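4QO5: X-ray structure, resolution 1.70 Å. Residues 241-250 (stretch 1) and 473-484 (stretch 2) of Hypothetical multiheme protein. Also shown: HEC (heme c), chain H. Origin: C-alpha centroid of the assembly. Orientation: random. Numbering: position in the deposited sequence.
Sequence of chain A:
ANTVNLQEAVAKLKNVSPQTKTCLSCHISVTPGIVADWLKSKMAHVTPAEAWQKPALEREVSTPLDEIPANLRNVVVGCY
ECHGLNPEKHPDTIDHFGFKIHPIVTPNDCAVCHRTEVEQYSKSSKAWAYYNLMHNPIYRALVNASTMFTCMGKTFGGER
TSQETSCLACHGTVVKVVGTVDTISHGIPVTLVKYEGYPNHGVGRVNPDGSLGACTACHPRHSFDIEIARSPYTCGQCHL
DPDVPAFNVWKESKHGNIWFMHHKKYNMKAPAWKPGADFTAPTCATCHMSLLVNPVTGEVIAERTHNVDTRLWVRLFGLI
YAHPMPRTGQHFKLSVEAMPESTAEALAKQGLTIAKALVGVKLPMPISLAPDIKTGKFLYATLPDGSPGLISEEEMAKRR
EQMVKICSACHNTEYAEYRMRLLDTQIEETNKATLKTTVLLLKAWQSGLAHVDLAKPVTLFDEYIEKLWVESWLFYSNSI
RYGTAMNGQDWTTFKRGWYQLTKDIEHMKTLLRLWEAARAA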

ATOM      1  N   ASP A 241       0.583   4.408  -7.591  1.00 21.15           N
ATOM      2  CA  ASP A 241      -0.506   3.691  -8.230  1.00 21.88           C
ATOM      3  C   ASP A 241      -1.781   4.541  -8.257  1.00 24.50           C
ATOM      4  O   ASP A 241      -2.060   5.274  -7.307  1.00 22.54           O
ATOM      5  CB  ASP A 241      -0.738   2.436  -7.369  1.00 23.10           C
ATOM      6  CG  ASP A 241      -1.906   1.603  -7.830  1.00 26.02           C
ATOM      7  OD1 ASP A 241      -2.925   1.559  -7.101  1.00 26.95           O
ATOM      8  OD2 ASP A 241      -1.791   0.967  -8.893  1.00 25.07           O
ATOM      9  N   PRO A 242      -2.596   4.424  -9.319  1.00 22.50           N
ATOM     10  CA  PRO A 242      -2.522   3.542 -10.497  1.00 21.68           C
ATOM     11  C   PRO A 242      -1.798   4.110 -11.706  1.00 25.85           C
ATOM     12  O   PRO A 242      -1.433   3.329 -12.588  1.00 25.63           O
ATOM     13  CB  PRO A 242      -3.992   3.347 -10.869  1.00 23.96           C
ATOM     14  CG  PRO A 242      -4.653   4.654 -10.447  1.00 24.35           C
ATOM     15  CD  PRO A 242      -3.906   5.094  -9.198  1.00 22.66           C
ATOM     16  N   ASP A 243      -1.624   5.431 -11.760  1.00 22.14           N
ATOM     17  CA  ASP A 243      -1.128   6.084 -12.977  1.00 22.66           C
ATOM     18  C   ASP A 243       0.383   6.125 -13.094  1.00 20.76           C
ATOM     19  O   ASP A 243       0.948   6.029 -14.196  1.00 21.60           O
ATOM     20  CB  ASP A 243      -1.709   7.510 -13.114  1.00 23.91           C
ATOM     21  CG  ASP A 243      -1.575   8.358 -11.829  1.00 39.34           C
ATOM     22  OD1 ASP A 243      -1.197   9.559 -11.940  1.00 35.15           O
ATOM     23  OD2 ASP A 243      -1.895   7.862 -10.717  1.00 31.26           O
ATOM     24  N   VAL A 244       1.058   6.280 -11.964  1.00 20.29           N
ATOM     25  CA  VAL A 244       2.499   6.503 -12.005  1.00 16.35           C
ATOM     26  C   VAL A 244       3.186   5.736 -10.871  1.00 22.49           C
ATOM     27  O   VAL A 244       3.908   6.321 -10.073  1.00 20.62           O
ATOM     28  CB  VAL A 244       2.816   8.035 -11.920  1.00 18.77           C
ATOM     29  CG1 VAL A 244       2.441   8.745 -13.225  1.00 22.56           C
ATOM     30  CG2 VAL A 244       2.057   8.694 -10.754  1.00 20.09           C
ATOM     31  N   PRO A 245       3.008   4.398 -10.837  1.00 22.57           N
ATOM     32  CA  PRO A 245       3.272   3.606  -9.627  1.00 22.61           C
ATOM     33  C   PRO A 245       4.746   3.334  -9.355  1.00 23.34           C
ATOM     34  O   PRO A 245       5.084   2.201  -9.000  1.00 20.23           O
ATOM     35  CB  PRO A 245       2.594   2.275  -9.944  1.00 22.57           C
ATOM     36  CG  PRO A 245       2.820   2.112 -11.444  1.00 21.52           C
ATOM     37  CD  PRO A 245       2.587   3.547 -11.967  1.00 24.43           C
ATOM     38  N   ALA A 246       5.616   4.319  -9.541  1.00 21.43           N
ATOM     39  CA  ALA A 246       7.033   4.068  -9.311  1.00 20.15           C
ATOM     40  C   ALA A 246       7.335   3.694  -7.844  1.00 24.76           C
ATOM     41  O   ALA A 246       8.109   2.764  -7.586  1.00 21.09           O
ATOM     42  CB  ALA A 246       7.889   5.227  -9.817  1.00 20.51           C
ATOM     43  N   PHE A 247       6.672   4.346  -6.888  1.00 20.32           N
ATOM     44  CA  PHE A 247       6.887   4.000  -5.489  1.00 16.19           C
ATOM     45  C   PHE A 247       6.482   2.563  -5.188  1.00 17.83           C
ATOM     46  O   PHE A 247       7.175   1.850  -4.464  1.00 21.49           O
ATOM     47  CB  PHE A 247       6.143   4.952  -4.539  1.00 18.27           C
ATOM     48  CG  PHE A 247       6.328   4.614  -3.095  1.00 23.43           C
ATOM     49  CD1 PHE A 247       7.494   4.966  -2.442  1.00 22.08           C
ATOM     50  CD2 PHE A 247       5.340   3.935  -2.391  1.00 30.46           C
ATOM     51  CE1 PHE A 247       7.685   4.665  -1.114  1.00 25.72           C
ATOM     52  CE2 PHE A 247       5.523   3.620  -1.056  1.00 35.75           C
ATOM     53  CZ  PHE A 247       6.700   3.991  -0.412  1.00 30.09           C
ATOM     54  N   ASN A 248       5.353   2.143  -5.747  1.00 19.01           N
ATOM     55  CA  ASN A 248       4.783   0.839  -5.422  1.00 19.11           C
ATOM     56  C   ASN A 248       5.613  -0.262  -6.038  1.00 20.30           C
ATOM     57  O   ASN A 248       5.865  -1.290  -5.420  1.00 19.68           O
ATOM     58  CB  ASN A 248       3.377   0.751  -5.973  1.00 19.89           C
ATOM     59  CG  ASN A 248       2.495   1.904  -5.513  1.00 23.99           C
ATOM     60  OD1 ASN A 248       2.482   2.974  -6.126  1.00 23.73           O
ATOM     61  ND2 ASN A 248       1.753   1.687  -4.435  1.00 27.97           N
ATOM     62  N   VAL A 249       6.045  -0.017  -7.268  1.00 17.76           N
ATOM     63  CA  VAL A 249       6.933  -0.939  -7.975  1.00 17.98           C
ATOM     64  C   VAL A 249       8.239  -1.094  -7.206  1.00 18.52           C
ATOM     65  O   VAL A 249       8.709  -2.209  -6.968  1.00 19.42           O
ATOM     66  CB  VAL A 249       7.231  -0.417  -9.388  1.00 16.40           C
ATOM     67  CG1 VAL A 249       8.452  -1.126  -9.970  1.00 16.77           C
ATOM     68  CG2 VAL A 249       6.012  -0.631 -10.302  1.00 22.10           C
ATOM     69  N   TRP A 250       8.843   0.025  -6.831  1.00 19.69           N
ATOM     70  CA  TRP A 250      10.107  -0.029  -6.097  1.00 21.34           C
ATOM     71  C   TRP A 250       9.976  -0.744  -4.756  1.00 17.66           C
ATOM     72  O   TRP A 250      10.845  -1.513  -4.376  1.00 20.13           O
ATOM     73  CB  TRP A 250      10.640   1.375  -5.874  1.00 19.78           C
ATOM     74  CG  TRP A 250      11.971   1.431  -5.194  1.00 16.75           C
ATOM     75  CD1 TRP A 250      13.184   1.394  -5.786  1.00 15.89           C
ATOM     76  CD2 TRP A 250      12.208   1.541  -3.787  1.00 14.93           C
ATOM     77  NE1 TRP A 250      14.183   1.471  -4.829  1.00 18.09           N
ATOM     78  CE2 TRP A 250      13.599   1.576  -3.594  1.00 17.63           C
ATOM     79  CE3 TRP A 250      11.372   1.613  -2.668  1.00 15.37           C
ATOM     80  CZ2 TRP A 250      14.179   1.676  -2.322  1.00 15.72           C
ATOM     81  CZ3 TRP A 250      11.943   1.708  -1.416  1.00 20.24           C
ATOM     82  CH2 TRP A 250      13.322   1.743  -1.247  1.00 16.78           C
ATOM     83  N   TRP A 473      -4.083   2.715 -21.323  1.00 24.68           N
ATOM     84  CA  TRP A 473      -2.759   3.329 -21.353  1.00 24.18           C
ATOM     85  C   TRP A 473      -2.344   3.990 -20.041  1.00 27.73           C
ATOM     86  O   TRP A 473      -1.265   3.688 -19.516  1.00 26.11           O
ATOM     87  CB  TRP A 473      -2.563   4.281 -22.551  1.00 24.17           C
ATOM     88  CG  TRP A 473      -3.705   5.199 -22.875  1.00 25.12           C
ATOM     89  CD1 TRP A 473      -4.794   4.915 -23.652  1.00 25.58           C
ATOM     90  CD2 TRP A 473      -3.841   6.576 -22.482  1.00 22.64           C
ATOM     91  NE1 TRP A 473      -5.614   6.022 -23.740  1.00 25.47           N
ATOM     92  CE2 TRP A 473      -5.049   7.051 -23.035  1.00 24.52           C
ATOM     93  CE3 TRP A 473      -3.067   7.443 -21.706  1.00 25.23           C
ATOM     94  CZ2 TRP A 473      -5.501   8.359 -22.839  1.00 28.03           C
ATOM     95  CZ3 TRP A 473      -3.522   8.749 -21.505  1.00 26.06           C
ATOM     96  CH2 TRP A 473      -4.728   9.189 -22.072  1.00 31.35           C
ATOM     97  N   LEU A 474      -3.191   4.877 -19.506  1.00 25.04           N
ATOM     98  CA  LEU A 474      -2.846   5.643 -18.313  1.00 23.87           C
ATOM     99  C   LEU A 474      -2.560   4.800 -17.072  1.00 22.23           C
ATOM    100  O   LEU A 474      -1.735   5.179 -16.231  1.00 25.02           O
ATOM    101  CB  LEU A 474      -3.957   6.663 -17.993  1.00 22.05           C
ATOM    102  CG  LEU A 474      -3.716   7.638 -16.850  1.00 25.41           C
ATOM    103  CD1 LEU A 474      -2.588   8.591 -17.204  1.00 28.42           C
ATOM    104  CD2 LEU A 474      -4.999   8.411 -16.540  1.00 28.27           C
ATOM    105  N   PHE A 475      -3.255   3.682 -16.926  1.00 24.18           N
ATOM    106  CA  PHE A 475      -3.021   2.827 -15.760  1.00 20.31           C
ATOM    107  C   PHE A 475      -2.203   1.587 -16.128  1.00 19.04           C
ATOM    108  O   PHE A 475      -1.126   1.359 -15.590  1.00 20.65           O
ATOM    109  CB  PHE A 475      -4.332   2.352 -15.112  1.00 18.82           C
ATOM    110  CG  PHE A 475      -5.176   3.449 -14.504  1.00 20.44           C
ATOM    111  CD1 PHE A 475      -4.739   4.758 -14.457  1.00 20.86           C
ATOM    112  CD2 PHE A 475      -6.423   3.136 -13.967  1.00 27.77           C
ATOM    113  CE1 PHE A 475      -5.529   5.748 -13.887  1.00 24.36           C
ATOM    114  CE2 PHE A 475      -7.214   4.116 -13.398  1.00 28.71           C
ATOM    115  CZ  PHE A 475      -6.763   5.424 -13.363  1.00 26.18           C
ATOM    116  N   TYR A 476      -2.731   0.783 -17.036  1.00 18.65           N
ATOM    117  CA  TYR A 476      -2.230  -0.594 -17.185  1.00 20.79           C
ATOM    118  C   TYR A 476      -0.935  -0.668 -17.999  1.00 22.88           C
ATOM    119  O   TYR A 476       0.040  -1.279 -17.555  1.00 24.16           O
ATOM    120  CB  TYR A 476      -3.325  -1.511 -17.748  1.00 21.51           C
ATOM    121  CG  TYR A 476      -4.609  -1.395 -16.943  1.00 23.23           C
ATOM    122  CD1 TYR A 476      -4.572  -1.288 -15.557  1.00 22.32           C
ATOM    123  CD2 TYR A 476      -5.848  -1.359 -17.571  1.00 21.54           C
ATOM    124  CE1 TYR A 476      -5.733  -1.158 -14.815  1.00 22.05           C
ATOM    125  CE2 TYR A 476      -7.023  -1.220 -16.826  1.00 21.51           C
ATOM    126  CZ  TYR A 476      -6.955  -1.128 -15.459  1.00 24.11           C
ATOM    127  OH  TYR A 476      -8.123  -1.007 -14.726  1.00 29.20           O
ATOM    128  N   SER A 477      -0.910  -0.021 -19.162  1.00 21.92           N
ATOM    129  CA  SER A 477       0.307  -0.042 -19.983  1.00 22.01           C
ATOM    130  C   SER A 477       1.413   0.649 -19.209  1.00 22.76           C
ATOM    131  O   SER A 477       2.539   0.168 -19.175  1.00 22.08           O
ATOM    132  CB  SER A 477       0.101   0.623 -21.343  1.00 21.31           C
ATOM    133  OG  SER A 477      -0.828  -0.096 -22.133  1.00 24.06           O
ATOM    134  N   ASN A 478       1.085   1.772 -18.572  1.00 21.51           N
ATOM    135  CA  ASN A 478       2.071   2.465 -17.748  1.00 21.50           C
ATOM    136  C   ASN A 478       2.641   1.576 -16.648  1.00 17.48           C
ATOM    137  O   ASN A 478       3.848   1.529 -16.440  1.00 21.85           O
ATOM    138  CB  ASN A 478       1.466   3.714 -17.111  1.00 21.50           C
ATOM    139  CG  ASN A 478       1.357   4.873 -18.089  1.00 23.29           C
ATOM    140  OD1 ASN A 478       1.800   4.788 -19.243  1.00 24.47           O
ATOM    141  ND2 ASN A 478       0.757   5.963 -17.632  1.00 22.74           N
ATOM    142  N   SER A 479       1.765   0.891 -15.925  1.00 20.22           N
ATOM    143  CA  SER A 479       2.219   0.047 -14.828  1.00 21.34           C
ATOM    144  C   SER A 479       3.123  -1.073 -15.329  1.00 20.32           C
ATOM    145  O   SER A 479       4.131  -1.404 -14.696  1.00 19.94           O
ATOM    146  CB  SER A 479       1.035  -0.531 -14.056  1.00 18.57           C
ATOM    147  OG  SER A 479       0.403   0.482 -13.290  1.00 24.50           O
ATOM    148  N   ILE A 480       2.767  -1.649 -16.469  1.00 17.21           N
ATOM    149  CA  ILE A 480       3.571  -2.739 -17.031  1.00 18.29           C
ATOM    150  C   ILE A 480       4.975  -2.262 -17.384  1.00 21.33           C
ATOM    151  O   ILE A 480       5.973  -2.930 -17.091  1.00 20.40           O
ATOM    152  CB  ILE A 480       2.889  -3.343 -18.277  1.00 21.87           C
ATOM    153  CG1 ILE A 480       1.629  -4.099 -17.856  1.00 23.08           C
ATOM    154  CG2 ILE A 480       3.847  -4.303 -19.022  1.00 19.78           C
ATOM    155  CD1 ILE A 480       0.667  -4.368 -19.004  1.00 22.16           C
ATOM    156  N   ARG A 481       5.048  -1.089 -18.010  1.00 22.09           N
ATOM    157  CA  ARG A 481       6.324  -0.509 -18.386  1.00 18.97           C
ATOM    158  C   ARG A 481       7.126  -0.111 -17.145  1.00 17.40           C
ATOM    159  O   ARG A 481       8.311  -0.402 -17.060  1.00 19.33           O
ATOM    160  CB  ARG A 481       6.107   0.691 -19.312  1.00 19.82           C
ATOM    161  CG  ARG A 481       5.534   0.285 -20.671  1.00 20.00           C
ATOM    162  CD  ARG A 481       5.449   1.483 -21.619  1.00 20.36           C
ATOM    163  NE  ARG A 481       4.370   2.410 -21.279  1.00 19.21           N
ATOM    164  CZ  ARG A 481       3.249   2.539 -21.985  1.00 23.48           C
ATOM    165  NH1 ARG A 481       3.042   1.783 -23.051  1.00 20.69           N
ATOM    166  NH2 ARG A 481       2.325   3.417 -21.620  1.00 21.65           N
ATOM    167  N   TYR A 482       6.467   0.520 -16.172  1.00 19.00           N
ATOM    168  CA  TYR A 482       7.143   0.894 -14.930  1.00 17.06           C
ATOM    169  C   TYR A 482       7.709  -0.329 -14.204  1.00 18.23           C
ATOM    170  O   TYR A 482       8.838  -0.298 -13.680  1.00 20.08           O
ATOM    171  CB  TYR A 482       6.148   1.570 -13.973  1.00 16.10           C
ATOM    172  CG  TYR A 482       6.008   3.071 -14.113  1.00 18.48           C
ATOM    173  CD1 TYR A 482       5.896   3.683 -15.355  1.00 22.49           C
ATOM    174  CD2 TYR A 482       5.957   3.871 -12.984  1.00 24.28           C
ATOM    175  CE1 TYR A 482       5.738   5.077 -15.455  1.00 21.05           C
ATOM    176  CE2 TYR A 482       5.800   5.251 -13.077  1.00 24.23           C
ATOM    177  CZ  TYR A 482       5.700   5.845 -14.305  1.00 24.71           C
ATOM    178  OH  TYR A 482       5.544   7.221 -14.367  1.00 28.00           O
ATOM    179  N   GLY A 483       6.888  -1.372 -14.108  1.00 21.37           N
ATOM    180  CA  GLY A 483       7.237  -2.584 -13.376  1.00 17.57           C
ATOM    181  C   GLY A 483       8.399  -3.304 -14.034  1.00 22.49           C
ATOM    182  O   GLY A 483       9.255  -3.877 -13.364  1.00 23.64           O
ATOM    183  N   THR A 484       8.442  -3.242 -15.360  1.00 19.40           N
ATOM    184  CA  THR A 484       9.540  -3.879 -16.113  1.00 17.62           C
ATOM    185  C   THR A 484      10.811  -3.061 -15.917  1.00 20.02           C
ATOM    186  O   THR A 484      11.857  -3.601 -15.605  1.00 22.65           O
ATOM    187  CB  THR A 484       9.190  -3.991 -17.593  1.00 18.81           C
ATOM    188  OG1 THR A 484       7.950  -4.698 -17.722  1.00 20.97           O
ATOM    189  CG2 THR A 484      10.295  -4.733 -18.374  1.00 20.84           C
TER
HETATM  190 FE   HEC H 607      12.775   4.881 -11.853  1.00 18.14          FE
HETATM  191  CHA HEC H 607      11.683   5.065 -15.117  1.00 17.62           C
HETATM  192  CHB HEC H 607      10.632   7.387 -10.944  1.00 18.31           C
HETATM  193  CHC HEC H 607      13.327   4.134  -8.604  1.00 19.25           C
HETATM  194  CHD HEC H 607      15.477   3.126 -12.775  1.00 19.16           C
HETATM  195  NA  HEC H 607      11.444   6.009 -12.842  1.00 23.58           N
HETATM  196  C1A HEC H 607      11.070   5.873 -14.172  1.00 21.47           C
HETATM  197  C2A HEC H 607       9.925   6.717 -14.407  1.00 20.73           C
HETATM  198  C3A HEC H 607       9.613   7.341 -13.257  1.00 21.78           C
HETATM  199  C4A HEC H 607      10.570   6.927 -12.248  1.00 20.13           C
HETATM  200  CMA HEC H 607       8.469   8.353 -13.000  1.00 26.45           C
HETATM  201  CAA HEC H 607       9.196   6.816 -15.766  1.00 16.19           C
HETATM  202  CBA HEC H 607       9.538   8.159 -16.424  1.00 18.60           C
HETATM  203  CGA HEC H 607       8.995   8.057 -17.826  1.00 30.28           C
HETATM  204  O1A HEC H 607       7.777   8.301 -18.021  1.00 24.46           O
HETATM  205  O2A HEC H 607       9.780   7.682 -18.738  1.00 30.31           O
HETATM  206  NB  HEC H 607      12.155   5.674 -10.135  1.00 15.84           N
HETATM  207  C1B HEC H 607      11.165   6.618  -9.968  1.00 18.43           C
HETATM  208  C2B HEC H 607      10.697   6.559  -8.629  1.00 17.85           C
HETATM  209  C3B HEC H 607      11.432   5.607  -8.039  1.00 22.13           C
HETATM  210  C4B HEC H 607      12.376   5.066  -8.951  1.00 15.95           C
HETATM  211  CMB HEC H 607       9.559   7.494  -8.120  1.00 21.36           C
HETATM  212  CAB HEC H 607      11.460   4.954  -6.670  1.00 28.68           C
HETATM  213  CBB HEC H 607      10.071   4.821  -6.038  1.00 19.79           C
HETATM  214  NC  HEC H 607      14.161   3.963 -10.859  1.00 21.70           N
HETATM  215  C1C HEC H 607      14.205   3.627  -9.520  1.00 18.07           C
HETATM  216  C2C HEC H 607      15.435   2.915  -9.241  1.00 18.71           C
HETATM  217  C3C HEC H 607      15.790   2.424 -10.445  1.00 28.63           C
HETATM  218  C4C HEC H 607      15.141   3.200 -11.449  1.00 17.03           C
HETATM  219  CMC HEC H 607      15.564   2.180  -7.890  1.00 25.98           C
HETATM  220  CAC HEC H 607      16.927   1.495 -10.930  1.00 39.83           C
HETATM  221  CBC HEC H 607      17.419   0.403  -9.969  1.00 25.62           C
HETATM  222  ND  HEC H 607      13.474   4.211 -13.666  1.00 17.04           N
HETATM  223  C1D HEC H 607      14.623   3.448 -13.794  1.00 19.12           C
HETATM  224  C2D HEC H 607      14.801   3.082 -15.166  1.00 18.62           C
HETATM  225  C3D HEC H 607      13.604   3.660 -15.892  1.00 17.09           C
HETATM  226  C4D HEC H 607      12.834   4.364 -14.884  1.00 17.77           C
HETATM  227  CMD HEC H 607      15.946   2.226 -15.750  1.00 18.32           C
HETATM  228  CAD HEC H 607      13.300   3.613 -17.394  1.00 19.14           C
HETATM  229  CBD HEC H 607      14.087   4.817 -17.953  1.00 22.35           C
HETATM  230  CGD HEC H 607      13.421   5.323 -19.204  1.00 27.06           C
HETATM  231  O1D HEC H 607      12.197   5.101 -19.352  1.00 26.60           O
HETATM  232  O2D HEC H 607      14.103   5.947 -20.063  1.00 22.97           O

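The apolar centre of the contact is the ring of Y482, which gives up more surface to the other stretch than any other residue here. Its CA-to-CB bond points toward stretch 1, and with chi1 at -89° the ring lies along the turn where the loop V244-P245 passes into the helix beginning at A246. P245 CD approaches Y482 CD2 to 3.5 Å, A246 CB lies 3.9 Å from Y482 CE2, and V244 CG1 reaches Y482 OH at 3.6 Å. The backbone takes part as well: A246 N sits at the ring edge, 3.5 Å from Y482 CD2. A246 N already donates to V244 O at 2.7 Å, within a turn that precedes the first helical bonds. Heme c adjoins the same tyrosine, its CMA atom 3.4 Å from Y482 OH.

One helical turn further along stretch 1, V249 points toward stretch 2 and packs against the backbone of its helix. V249 CG2 lies 3.8 Å from G483 CA, and V249 CG1 is 3.8 Å from Y482 O. The backbones are close here, V249 CA and G483 CA being 5.7 Å apart. The helix axes run in broadly the same direction, inclined at 45°, with a closest approach of 9.4 Å.

In the other direction along stretch 1, P242, which follows a cis peptide bond, covers one face of the F475 ring. P242 CG stands 3.7 Å from the ring centroid and only 14° off the ring normal, a CH-pi contact in which the slightly polarised C-H groups of proline meet the aromatic pi cloud. Here loop and helix draw closest, with D243 CA 4.7 Å from F475 CA, and backbone C-H groups face carbonyl oxygens in both directions: F475 CA lies 3.6 Å from P242 O, and D243 CA lies 3.4 Å from L474 O.

The polar edge is sparse. Across the stretches there is a single hydrogen bond, and it is weak: N478 ND2 donates to D243 O over 3.4 Å at an angle of 148°. The amide's other end is also held, since N478 OD1 accepts from R481 NH2 at 2.8 Å within the same helix. S479 directs its hydroxyl back to its own helix, S479 OG donating to F475 O at 2.9 Å, and meets stretch 1 through packing, with P245 CG 3.5 Å from S479 OG. The contact therefore rests chiefly on close, mostly apolar packing of buried residues, supplemented by backbone C-H···O contacts and one weak hydrogen bond from the N478 side-chain amide.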